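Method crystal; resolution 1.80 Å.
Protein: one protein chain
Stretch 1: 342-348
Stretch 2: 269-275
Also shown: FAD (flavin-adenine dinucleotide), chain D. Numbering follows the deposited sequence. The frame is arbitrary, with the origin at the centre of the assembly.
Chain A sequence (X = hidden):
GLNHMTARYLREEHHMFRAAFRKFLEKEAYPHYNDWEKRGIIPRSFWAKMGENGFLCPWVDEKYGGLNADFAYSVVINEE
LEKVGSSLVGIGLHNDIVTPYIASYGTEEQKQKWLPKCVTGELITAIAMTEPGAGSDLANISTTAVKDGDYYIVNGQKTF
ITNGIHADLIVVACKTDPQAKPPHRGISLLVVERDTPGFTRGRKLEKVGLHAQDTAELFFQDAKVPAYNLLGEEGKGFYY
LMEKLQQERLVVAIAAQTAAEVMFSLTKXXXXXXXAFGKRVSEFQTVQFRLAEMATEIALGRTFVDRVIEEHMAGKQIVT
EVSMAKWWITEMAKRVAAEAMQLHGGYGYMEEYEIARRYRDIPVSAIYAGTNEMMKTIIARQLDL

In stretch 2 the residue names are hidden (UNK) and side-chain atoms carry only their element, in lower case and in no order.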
# COMPACT_ATOMS: atom_id res chain seq x y z
N GLN A 342 -10.41 7.09 -11.28
CA GLN A 342 -9.42 6.68 -12.28
C GLN A 342 -10.01 5.79 -13.37
O GLN A 342 -9.75 5.98 -14.56
CB GLN A 342 -8.22 5.98 -11.63
CG GLN A 342 -7.06 5.65 -12.61
CD GLN A 342 -6.34 6.88 -13.17
OE1 GLN A 342 -6.41 7.96 -12.59
NE2 GLN A 342 -5.63 6.71 -14.29
N LEU A 343 -10.84 4.83 -12.97
CA LEU A 343 -11.44 3.91 -13.92
C LEU A 343 -12.49 4.55 -14.84
O LEU A 343 -12.86 3.96 -15.85
CB LEU A 343 -11.98 2.67 -13.21
CG LEU A 343 -10.88 1.73 -12.69
CD1 LEU A 343 -11.45 0.71 -11.72
CD2 LEU A 343 -10.13 1.05 -13.85
N HIS A 344 -12.96 5.75 -14.48
CA HIS A 344 -13.88 6.50 -15.34
C HIS A 344 -13.14 7.33 -16.42
O HIS A 344 -13.77 7.93 -17.31
CB HIS A 344 -14.78 7.42 -14.51
CG HIS A 344 -15.96 6.74 -13.87
ND1 HIS A 344 -15.84 5.90 -12.79
CD2 HIS A 344 -17.29 6.82 -14.14
CE1 HIS A 344 -17.04 5.47 -12.43
NE2 HIS A 344 -17.94 6.02 -13.24
N GLY A 345 -11.81 7.36 -16.35
CA GLY A 345 -11.02 8.23 -17.22
C GLY A 345 -11.35 9.69 -16.98
O GLY A 345 -11.64 10.08 -15.86
N GLY A 346 -11.33 10.50 -18.05
CA GLY A 346 -11.64 11.93 -17.95
C GLY A 346 -13.02 12.19 -17.35
O GLY A 346 -13.22 13.19 -16.66
N TYR A 347 -13.95 11.27 -17.59
CA TYR A 347 -15.34 11.41 -17.11
C TYR A 347 -15.47 11.42 -15.58
O TYR A 347 -16.39 12.04 -15.05
CB TYR A 347 -16.26 10.37 -17.77
CG TYR A 347 -16.16 10.48 -19.28
CD1 TYR A 347 -16.91 11.43 -19.98
CD2 TYR A 347 -15.25 9.70 -19.99
CE1 TYR A 347 -16.79 11.56 -21.37
CE2 TYR A 347 -15.12 9.84 -21.37
CZ TYR A 347 -15.89 10.77 -22.05
OH TYR A 347 -15.77 10.90 -23.41
N GLY A 348 -14.55 10.76 -14.89
CA GLY A 348 -14.57 10.76 -13.42
C GLY A 348 -14.23 12.11 -12.80
O GLY A 348 -14.47 12.33 -11.60
N UNK A 269 -20.63 -0.70 -13.45
CA UNK A 269 -21.55 -0.40 -14.54
C UNK A 269 -20.87 0.41 -15.64
O UNK A 269 -21.07 0.15 -16.83
c UNK A 269 -22.82 0.29 -14.03
o UNK A 269 -24.30 -2.15 -15.14
c UNK A 269 -23.75 -0.68 -13.28
c UNK A 269 -23.89 -2.06 -13.97
n UNK A 269 -23.57 -3.13 -13.24
N UNK A 270 -20.04 1.38 -15.25
CA UNK A 270 -19.34 2.19 -16.25
C UNK A 270 -18.39 1.38 -17.13
O UNK A 270 -18.46 1.46 -18.36
c UNK A 270 -18.25 6.01 -18.34
c UNK A 270 -16.63 4.17 -17.02
c UNK A 270 -17.99 4.26 -16.67
c UNK A 270 -16.09 4.99 -18.02
c UNK A 270 -18.59 3.37 -15.61
c UNK A 270 -18.79 5.19 -17.35
o UNK A 270 -16.42 6.72 -19.67
c UNK A 270 -16.91 5.90 -18.68
N UNK A 271 -17.51 0.60 -16.51
CA UNK A 271 -16.51 -0.15 -17.27
C UNK A 271 -17.12 -1.28 -18.11
O UNK A 271 -16.55 -1.69 -19.12
c UNK A 271 -15.82 -1.65 -15.30
c UNK A 271 -15.33 -0.67 -16.38
c UNK A 271 -14.56 0.50 -15.77
N UNK A 272 -18.30 -1.76 -17.71
CA UNK A 272 -19.02 -2.78 -18.47
C UNK A 272 -19.60 -2.23 -19.78
O UNK A 272 -19.78 -2.97 -20.75
c UNK A 272 -20.66 -5.19 -15.86
n UNK A 272 -22.37 -7.03 -15.88
c UNK A 272 -19.56 -4.50 -16.66
c UNK A 272 -21.42 -6.21 -16.71
c UNK A 272 -20.11 -3.44 -17.62
N UNK A 273 -19.86 -0.92 -19.82
CA UNK A 273 -20.46 -0.28 -21.00
C UNK A 273 -19.48 0.55 -21.84
O UNK A 273 -19.80 0.95 -22.96
c UNK A 273 -21.65 0.60 -20.60
o UNK A 273 -23.23 -2.42 -20.11
n UNK A 273 -24.30 -0.92 -21.42
c UNK A 273 -23.44 -1.25 -20.45
c UNK A 273 -22.73 -0.09 -19.75
N UNK A 274 -18.30 0.83 -21.29
CA UNK A 274 -17.29 1.61 -22.01
C UNK A 274 -16.43 0.70 -22.87
O UNK A 274 -15.92 -0.32 -22.39
n UNK A 274 -14.77 5.23 -22.97
n UNK A 274 -13.95 7.03 -24.17
c UNK A 274 -15.28 3.20 -21.65
c UNK A 274 -14.98 6.28 -23.77
c UNK A 274 -16.42 2.38 -21.01
n UNK A 274 -16.21 6.57 -24.18
c UNK A 274 -15.83 4.35 -22.47
N UNK A 275 -16.25 1.04 -24.14
CA UNK A 275 -15.38 0.25 -25.01
C UNK A 275 -14.07 0.97 -25.32
O UNK A 275 -14.05 2.19 -25.51
o UNK A 275 -16.33 0.96 -27.14
c UNK A 275 -17.39 -0.90 -26.04
c UNK A 275 -16.08 -0.19 -26.33
PA FAD D . -10.81 5.90 -21.57
O1A FAD D . -12.25 5.61 -21.95
O2A FAD D . -9.81 5.75 -22.68
O5B FAD D . -10.38 4.95 -20.34
C5B FAD D . -11.10 4.98 -19.13
C4B FAD D . -10.42 4.04 -18.15
O4B FAD D . -10.32 2.77 -18.76
C3B FAD D . -9.00 4.49 -17.84
O3B FAD D . -8.87 4.76 -16.47
C2B FAD D . -8.12 3.30 -18.08
O2B FAD D . -7.70 2.85 -16.82
C1B FAD D . -9.05 2.20 -18.56
N9A FAD D . -8.50 1.51 -19.74
C8A FAD D . -8.68 1.80 -21.07
N7A FAD D . -7.99 0.89 -21.80
C5A FAD D . -7.38 0.03 -20.95
C6A FAD D . -6.57 -1.08 -21.14
N6A FAD D . -6.27 -1.51 -22.37
N1A FAD D . -6.09 -1.77 -20.04
C2A FAD D . -6.42 -1.37 -18.76
N3A FAD D . -7.23 -0.27 -18.57
C4A FAD D . -7.70 0.41 -19.65
N1 FAD D . -7.30 15.45 -24.63
C2 FAD D . -6.75 16.12 -25.71
O2 FAD D . -6.63 15.55 -26.80
N3 FAD D . -6.34 17.43 -25.58
C4 FAD D . -6.47 18.08 -24.36
O4 FAD D . -6.11 19.25 -24.26
C4X FAD D . -7.02 17.41 -23.26
N5 FAD D . -7.16 18.04 -22.04
C5X FAD D . -7.72 17.38 -20.97
C6 FAD D . -7.87 18.05 -19.75
C7 FAD D . -8.43 17.40 -18.66
C7M FAD D . -8.57 18.17 -17.37
C8 FAD D . -8.85 16.07 -18.79
C8M FAD D . -9.47 15.30 -17.66
C9 FAD D . -8.71 15.41 -20.00
C9A FAD D . -8.14 16.05 -21.10
N10 FAD D . -7.98 15.39 -22.32
C10 FAD D . -7.44 16.07 -23.40
C1' FAD D . -8.31 13.91 -22.50
C2' FAD D . -7.46 12.91 -21.70
O2' FAD D . -6.19 12.71 -22.30
C3' FAD D . -8.23 11.59 -21.62
O3' FAD D . -9.23 11.73 -20.64
C4' FAD D . -7.36 10.36 -21.31
O4' FAD D . -6.46 10.10 -22.37
C5' FAD D . -8.19 9.09 -21.10
O5' FAD D . -9.16 8.94 -22.12
P FAD D . -10.70 8.75 -21.73
O1P FAD D . -11.13 9.86 -20.81
O2P FAD D . -11.55 8.66 -22.98
O3P FAD D . -10.73 7.37 -20.89
O HOH W 1 -13.88 6.64 -20.06
O HOH W 2 -13.45 10.16 -24.25

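Position 269 carries three carbons, the third bearing one oxygen and one nitrogen: a terminal amide on a two-carbon arm. Its CA-to-CB bond points sideways and its end leads away, so nothing on stretch 1 is touched. This is glutamine, Q269.

Position 270 has one carbon and then a six-carbon ring bearing an oxygen. The bond to CB points toward stretch 1, and CB lies 3.6 Å from H344 NE2. The ring lies over one face of the imidazole as an offset stack, centroids 4.6 Å apart and planes at 19°, while its oxygen comes within 3.2 Å of Y347 CD2. A phenol ring makes this tyrosine, Y270, and its chi1 near 180° (t) sets the ring in place.

Position 271 has three carbons, branched at the first. It points toward stretch 1, with one methyl 3.9 Å from L343 O and 4.2 Å from L343 CB. Such a short, forked, apolar side chain is valine, V271, buried against L343.

Position 272 is four carbons in a row ending in nitrogen, out of reach of stretch 1: lysine, K272. Position 273 repeats the pattern of three carbons with a terminal oxygen and nitrogen, also out of reach, and is glutamine, Q273.

Position 274 runs three carbons, a nitrogen, then a carbon holding two more nitrogens. Y347 CE2 lies over one face of this planar group, 4.1 Å from one of its terminal nitrogens. It is arginine, R274; its NE donates to FAD O1A at 2.7 Å.

Position 275 has one carbon carrying an oxygen and a carbon, far from stretch 1: threonine, T275.

The contact is small, and no direct hydrogen bond crosses it. Packing and a shared ligand do the work. Y270 is its centre, stacked on H344 and close to Y347, with V271 filling in beside L343. Water 1 joins Y270 OH (2.6 Å) to H344 O (3.0 Å) and FAD O1A (2.7 Å); water 2 sits 2.6 Å from Y347 OH and 2.7 Å from FAD O2P, with a weak bond of 3.2 Å from R274 NH2. Stretch 1 grips the same pyrophosphate through G346 N, 2.8 Å from FAD O1P. The glycines are part of the rule: at G345, where phi is positive, a CB would come within 2.3 Å of FAD O3P, and one at G346 within 2.8 Å of FAD O3'. Bare backbone admits the cofactor, while aromatic packing joins the protein segments beside it.

Stretch 2, residues 269-275: QYVKQRT
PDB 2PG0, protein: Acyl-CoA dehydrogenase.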